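Local structure of GCN5-related N-acetyltransferase (Kribbella flavida, 4MY0) at residues Leu8-Ile13 against Ser101-Gly106. The protein binds acetyl-CoA through a GCN5-type fold and probably transfers its acetyl group to amine substrates, perhaps aminoglycosides. Numbering follows the deposited sequence.
Sequences LRLVDI and SLLMRG. With AC8 ([(2R,3R,4R,5R)-5-(6-amino-9H-purin-9-yl)-3,4-bis(phosphonooxy)tetrahydrofuran-2-yl]methyl (3R)-3-hydroxy-2,2-dimethyl-4-oxo-4-({3-oxo-3-[(2-sulfanylethyl)amino]propyl}amino)butyl dihydrogen diphosphate), chain L.
The R9–L10 peptide presents one flat face to the helix, and L102 CD1 sits on it, almost straight above L10 N at 4.1 Å. L102 CD1 also lies 4.2 Å from L10 CB. The L103 carbonyl, by contrast, is met from beside its oxygen: L10 CD1 comes to 4.2 Å from L103 O, so this methyl does not stack over the flat group. L10 CD1 is also 4.4 Å from L103 CD2, although L103 starts off away from the strand and only its end swings back.

L10 does most of the work. Its CG is anti to the backbone N (chi1 178°), which carries the two methyls out to the helix surface. L10 CD2 rests on the bare backbone of G106, 3.7 Å from G106 CA; with no side chain there, the leucine can settle this close. No hydrogen bond crosses between the segments. The packing is apolar and covers a modest area, with strand and helix axes 8.7 Å apart and inclined at 35°.

This is the GNAT fold: the N-terminal strand 8-12, paired antiparallel with 53-58, runs beside helix 99-113, whose first residues overlap the end of the pyrophosphate-binding R-x-x-G-x-G segment R95–G100. L102 reaches V56 on the neighbouring strand as well, while further along D12 makes a salt bridge to R110 of the same helix.

In the first turn of the helix, S101 grips the CoA-type ligand twice through one phosphate oxygen, S101 OG donating to AC8 O1A at 2.7 Å and S101 N to that oxygen at 3.0 Å, the latter bond bent to 137°. The amides of G98 and G100 also bind AC8, and the helix N terminus would be expected to favour the negative diphosphate electrostatically.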
ATOM      1  N   LEU C   8       0.080  39.132 -28.098  1.00 33.59           N
ATOM      2  CA  LEU C   8       0.567  37.766 -28.216  1.00 35.40           C
ATOM      3  C   LEU C   8       1.115  37.486 -29.602  1.00 36.08           C
ATOM      4  O   LEU C   8       0.453  37.743 -30.603  1.00 38.14           O
ATOM      5  CB  LEU C   8      -0.545  36.769 -27.877  1.00 33.45           C
ATOM      6  CG  LEU C   8      -1.024  36.777 -26.430  1.00 33.74           C
ATOM      7  CD1 LEU C   8      -2.479  36.351 -26.361  1.00 31.83           C
ATOM      8  CD2 LEU C   8      -0.135  35.864 -25.580  1.00 29.48           C
ATOM      9  N   ARG C   9       2.332  36.963 -29.664  1.00 33.24           N
ATOM     10  CA  ARG C   9       2.887  36.571 -30.947  1.00 36.40           C
ATOM     11  C   ARG C   9       3.896  35.436 -30.846  1.00 32.08           C
ATOM     12  O   ARG C   9       4.582  35.248 -29.824  1.00 25.49           O
ATOM     13  CB  ARG C   9       3.491  37.770 -31.681  1.00 41.69           C
ATOM     14  CG  ARG C   9       4.615  38.400 -30.928  1.00 46.14           C
ATOM     15  CD  ARG C   9       4.968  39.792 -31.440  1.00 52.52           C
ATOM     16  NE  ARG C   9       5.973  40.363 -30.549  1.00 56.22           N
ATOM     17  CZ  ARG C   9       7.282  40.164 -30.683  1.00 56.69           C
ATOM     18  NH1 ARG C   9       7.749  39.439 -31.696  1.00 54.95           N
ATOM     19  NH2 ARG C   9       8.125  40.702 -29.811  1.00 58.25           N
ATOM     20  N   LEU C  10       3.968  34.689 -31.940  1.00 27.23           N
ATOM     21  CA  LEU C  10       4.841  33.543 -32.053  1.00 31.77           C
ATOM     22  C   LEU C  10       6.249  34.069 -32.268  1.00 31.53           C
ATOM     23  O   LEU C  10       6.431  35.037 -32.983  1.00 30.88           O
ATOM     24  CB  LEU C  10       4.401  32.727 -33.259  1.00 29.99           C
ATOM     25  CG  LEU C  10       5.245  31.507 -33.564  1.00 29.69           C
ATOM     26  CD1 LEU C  10       4.856  30.416 -32.600  1.00 22.03           C
ATOM     27  CD2 LEU C  10       5.068  31.095 -35.030  1.00 32.82           C
ATOM     28  N   VAL C  11       7.245  33.464 -31.631  1.00 30.08           N
ATOM     29  CA  VAL C  11       8.630  33.874 -31.871  1.00 29.80           C
ATOM     30  C   VAL C  11       9.522  32.649 -31.924  1.00 32.42           C
ATOM     31  O   VAL C  11       9.084  31.537 -31.589  1.00 29.18           O
ATOM     32  CB  VAL C  11       9.181  34.757 -30.739  1.00 31.54           C
ATOM     33  CG1 VAL C  11       8.468  36.094 -30.679  1.00 31.93           C
ATOM     34  CG2 VAL C  11       9.092  34.006 -29.400  1.00 29.62           C
ATOM     35  N   ASP C  12      10.766  32.863 -32.346  1.00 26.66           N
ATOM     36  CA  ASP C  12      11.828  31.883 -32.177  1.00 39.61           C
ATOM     37  C   ASP C  12      12.479  32.190 -30.836  1.00 35.57           C
ATOM     38  O   ASP C  12      12.940  33.311 -30.610  1.00 34.22           O
ATOM     39  CB  ASP C  12      12.873  32.010 -33.296  1.00 44.65           C
ATOM     40  CG  ASP C  12      12.412  31.390 -34.618  1.00 51.09           C
ATOM     41  OD1 ASP C  12      11.232  30.994 -34.730  1.00 50.63           O
ATOM     42  OD2 ASP C  12      13.237  31.308 -35.556  1.00 58.31           O
ATOM     43  N   ILE C  13      12.502  31.202 -29.947  1.00 32.02           N
ATOM     44  CA  ILE C  13      13.097  31.366 -28.620  1.00 31.21           C
ATOM     45  C   ILE C  13      14.594  31.578 -28.774  1.00 31.86           C
ATOM     46  O   ILE C  13      15.255  30.843 -29.519  1.00 32.42           O
ATOM     47  CB  ILE C  13      12.827  30.128 -27.722  1.00 32.36           C
ATOM     48  CG1 ILE C  13      11.355  30.077 -27.315  1.00 32.48           C
ATOM     49  CG2 ILE C  13      13.705  30.155 -26.470  1.00 27.25           C
ATOM     50  CD1 ILE C  13      10.938  31.242 -26.419  1.00 34.63           C
ATOM     51  N   SER C 101      -2.586  26.586 -28.989  1.00 20.17           N
ATOM     52  CA  SER C 101      -2.943  26.318 -30.381  1.00 22.92           C
ATOM     53  C   SER C 101      -2.160  27.209 -31.336  1.00 22.44           C
ATOM     54  O   SER C 101      -1.764  26.783 -32.427  1.00 26.65           O
ATOM     55  CB  SER C 101      -4.449  26.541 -30.592  1.00 24.43           C
ATOM     56  OG  SER C 101      -5.203  25.562 -29.900  1.00 26.43           O
ATOM     57  N   LEU C 102      -1.945  28.454 -30.930  1.00 20.00           N
ATOM     58  CA  LEU C 102      -1.178  29.394 -31.747  1.00 25.86           C
ATOM     59  C   LEU C 102       0.277  28.898 -31.812  1.00 19.90           C
ATOM     60  O   LEU C 102       0.900  28.892 -32.874  1.00 20.68           O
ATOM     61  CB  LEU C 102      -1.291  30.802 -31.142  1.00 20.75           C
ATOM     62  CG  LEU C 102      -0.730  32.104 -31.740  1.00 29.47           C
ATOM     63  CD1 LEU C 102       0.673  32.301 -31.313  1.00 34.54           C
ATOM     64  CD2 LEU C 102      -0.834  32.193 -33.281  1.00 31.00           C
ATOM     65  N   LEU C 103       0.792  28.463 -30.669  1.00 19.05           N
ATOM     66  CA  LEU C 103       2.129  27.892 -30.566  1.00 21.17           C
ATOM     67  C   LEU C 103       2.262  26.689 -31.489  1.00 20.67           C
ATOM     68  O   LEU C 103       3.205  26.594 -32.269  1.00 20.57           O
ATOM     69  CB  LEU C 103       2.360  27.392 -29.136  1.00 18.94           C
ATOM     70  CG  LEU C 103       3.754  27.330 -28.500  1.00 29.32           C
ATOM     71  CD1 LEU C 103       3.852  26.181 -27.493  1.00 28.85           C
ATOM     72  CD2 LEU C 103       4.898  27.298 -29.495  1.00 29.16           C
HETATM   73  N   MSE C 104       1.336  25.744 -31.354  1.00 18.11           N
HETATM   74  CA  MSE C 104       1.441  24.476 -32.081  1.00 20.48           C
HETATM   75  C   MSE C 104       1.280  24.654 -33.602  1.00 23.73           C
HETATM   76  O   MSE C 104       1.912  23.944 -34.392  1.00 26.49           O
HETATM   77  CB  MSE C 104       0.428  23.484 -31.536  1.00 18.29           C
HETATM   78  CG  MSE C 104       0.771  22.910 -30.153  1.00 20.82           C
HETATM   79 SE   MSE C 104       2.469  21.897 -30.288  1.00 41.42          SE
HETATM   80  CE  MSE C 104       1.997  20.742 -31.823  1.00 25.96           C
ATOM     81  N   ARG C 105       0.447  25.604 -34.023  1.00 22.04           N
ATOM     82  CA  ARG C 105       0.378  25.914 -35.450  1.00 24.47           C
ATOM     83  C   ARG C 105       1.720  26.430 -35.959  1.00 25.01           C
ATOM     84  O   ARG C 105       2.142  26.076 -37.062  1.00 23.22           O
ATOM     85  CB  ARG C 105      -0.741  26.905 -35.755  1.00 26.87           C
ATOM     86  CG  ARG C 105      -2.112  26.261 -35.626  1.00 33.32           C
ATOM     87  CD  ARG C 105      -3.233  27.249 -35.858  1.00 42.22           C
ATOM     88  NE  ARG C 105      -4.505  26.686 -35.406  1.00 50.37           N
ATOM     89  CZ  ARG C 105      -5.250  27.212 -34.435  1.00 51.90           C
ATOM     90  NH1 ARG C 105      -4.856  28.327 -33.828  1.00 51.27           N
ATOM     91  NH2 ARG C 105      -6.394  26.634 -34.082  1.00 51.08           N
ATOM     92  N   GLY C 106       2.397  27.249 -35.150  1.00 22.00           N
ATOM     93  CA  GLY C 106       3.733  27.712 -35.496  1.00 25.92           C
ATOM     94  C   GLY C 106       4.700  26.539 -35.535  1.00 28.61           C
ATOM     95  O   GLY C 106       5.584  26.479 -36.392  1.00 28.76           O
TER
HETATM   96  N1A AC8 L 400      -8.173  19.437 -20.446  1.00 23.19           N
HETATM   97  O1A AC8 L 400      -5.109  26.516 -27.364  1.00 21.14           O
HETATM   98  P1A AC8 L 400      -5.816  26.243 -26.045  1.00 20.76           P
HETATM   99  C1B AC8 L 400      -8.477  22.258 -24.709  1.00 23.95           C
HETATM  100  S1P AC8 L 400       1.771  17.666 -23.958  1.00 23.81           S
HETATM  101  C2A AC8 L 400      -9.095  19.384 -21.426  1.00 22.28           C
HETATM  102  O2A AC8 L 400      -6.374  27.419 -25.294  1.00 17.21           O
HETATM  103  P2A AC8 L 400      -3.769  25.910 -24.046  1.00 20.04           P
HETATM  104  C2B AC8 L 400      -9.211  23.576 -24.805  1.00 24.68           C
HETATM  105  O2B AC8 L 400     -10.499  23.468 -24.185  1.00 29.90           O
HETATM  106  O2C AC8 L 400     -11.229  25.851 -24.464  1.00 70.56           O
HETATM  107  C2P AC8 L 400       1.084  19.101 -23.061  1.00 24.40           C
HETATM  108  N3A AC8 L 400      -9.018  20.214 -22.477  1.00 21.91           N
HETATM  109  O3A AC8 L 400      -4.793  25.380 -25.170  1.00 23.57           O
HETATM  110  C3B AC8 L 400      -9.299  23.767 -26.323  1.00 23.31           C
HETATM  111  O3B AC8 L 400     -10.350  22.940 -26.835  1.00 27.38           O
HETATM  112  P3B AC8 L 400     -11.835  23.450 -27.250  1.00 70.38           P
HETATM  113  O3C AC8 L 400     -10.265  25.044 -22.287  1.00 71.19           O
HETATM  114  C3P AC8 L 400       2.148  19.340 -22.013  1.00 28.57           C
HETATM  115  C4A AC8 L 400      -8.000  21.113 -22.558  1.00 23.41           C
HETATM  116  O4A AC8 L 400      -3.203  27.245 -24.479  1.00 19.20           O
HETATM  117  C4B AC8 L 400      -8.030  23.131 -26.860  1.00 25.11           C
HETATM  118  O4B AC8 L 400      -7.575  22.254 -25.824  1.00 19.76           O
HETATM  119  O4C AC8 L 400     -12.545  24.239 -23.006  1.00 70.24           O
HETATM  120  P4C AC8 L 400     -11.188  24.743 -23.437  1.00 69.25           P
HETATM  121  N4P AC8 L 400       1.922  20.420 -21.056  1.00 25.14           N
HETATM  122  C5A AC8 L 400      -7.036  21.176 -21.562  1.00 26.90           C
HETATM  123  O5A AC8 L 400      -4.431  25.758 -22.708  1.00 19.76           O
HETATM  124  C5B AC8 L 400      -6.941  24.151 -27.179  1.00 22.57           C
HETATM  125  O5B AC8 L 400      -7.015  25.191 -26.211  1.00 24.35           O
HETATM  126  C5P AC8 L 400       1.059  20.483 -20.048  1.00 22.56           C
HETATM  127  O5P AC8 L 400       0.244  19.588 -19.851  1.00 20.98           O
HETATM  128  C6A AC8 L 400      -7.137  20.306 -20.483  1.00 23.11           C
HETATM  129  N6A AC8 L 400      -6.222  20.333 -19.480  1.00 22.49           N
HETATM  130  O6A AC8 L 400      -2.624  24.791 -24.146  1.00 20.65           O
HETATM  131  C6P AC8 L 400       1.166  21.707 -19.169  1.00 20.66           C
HETATM  132  N7A AC8 L 400      -6.159  22.155 -21.892  1.00 27.11           N
HETATM  133  O7A AC8 L 400     -12.369  24.275 -26.103  1.00 66.54           O
HETATM  134  C7P AC8 L 400      -0.152  22.221 -18.572  1.00 20.09           C
HETATM  135  C8A AC8 L 400      -6.569  22.679 -23.076  1.00 28.59           C
HETATM  136  O8A AC8 L 400     -11.617  24.236 -28.528  1.00 68.78           O
HETATM  137  N8P AC8 L 400      -0.973  22.713 -19.682  1.00 18.92           N
HETATM  138  N9A AC8 L 400      -7.696  22.047 -23.464  1.00 24.30           N
HETATM  139  O9A AC8 L 400     -12.590  22.151 -27.433  1.00 72.01           O
HETATM  140  C9P AC8 L 400      -0.648  23.611 -20.611  1.00 24.14           C
HETATM  141  O9P AC8 L 400       0.446  24.152 -20.594  1.00 19.56           O
HETATM  142  CAP AC8 L 400      -1.661  23.972 -21.683  1.00 21.27           C
HETATM  143  OAP AC8 L 400      -2.967  24.060 -21.110  1.00 24.03           O
HETATM  144  CBP AC8 L 400      -1.730  22.973 -22.846  1.00 17.42           C
HETATM  145  CCP AC8 L 400      -2.855  23.424 -23.791  1.00 20.75           C
HETATM  146  CDP AC8 L 400      -0.411  22.960 -23.612  1.00 16.46           C
HETATM  147  CEP AC8 L 400      -2.043  21.568 -22.357  1.00 14.19           C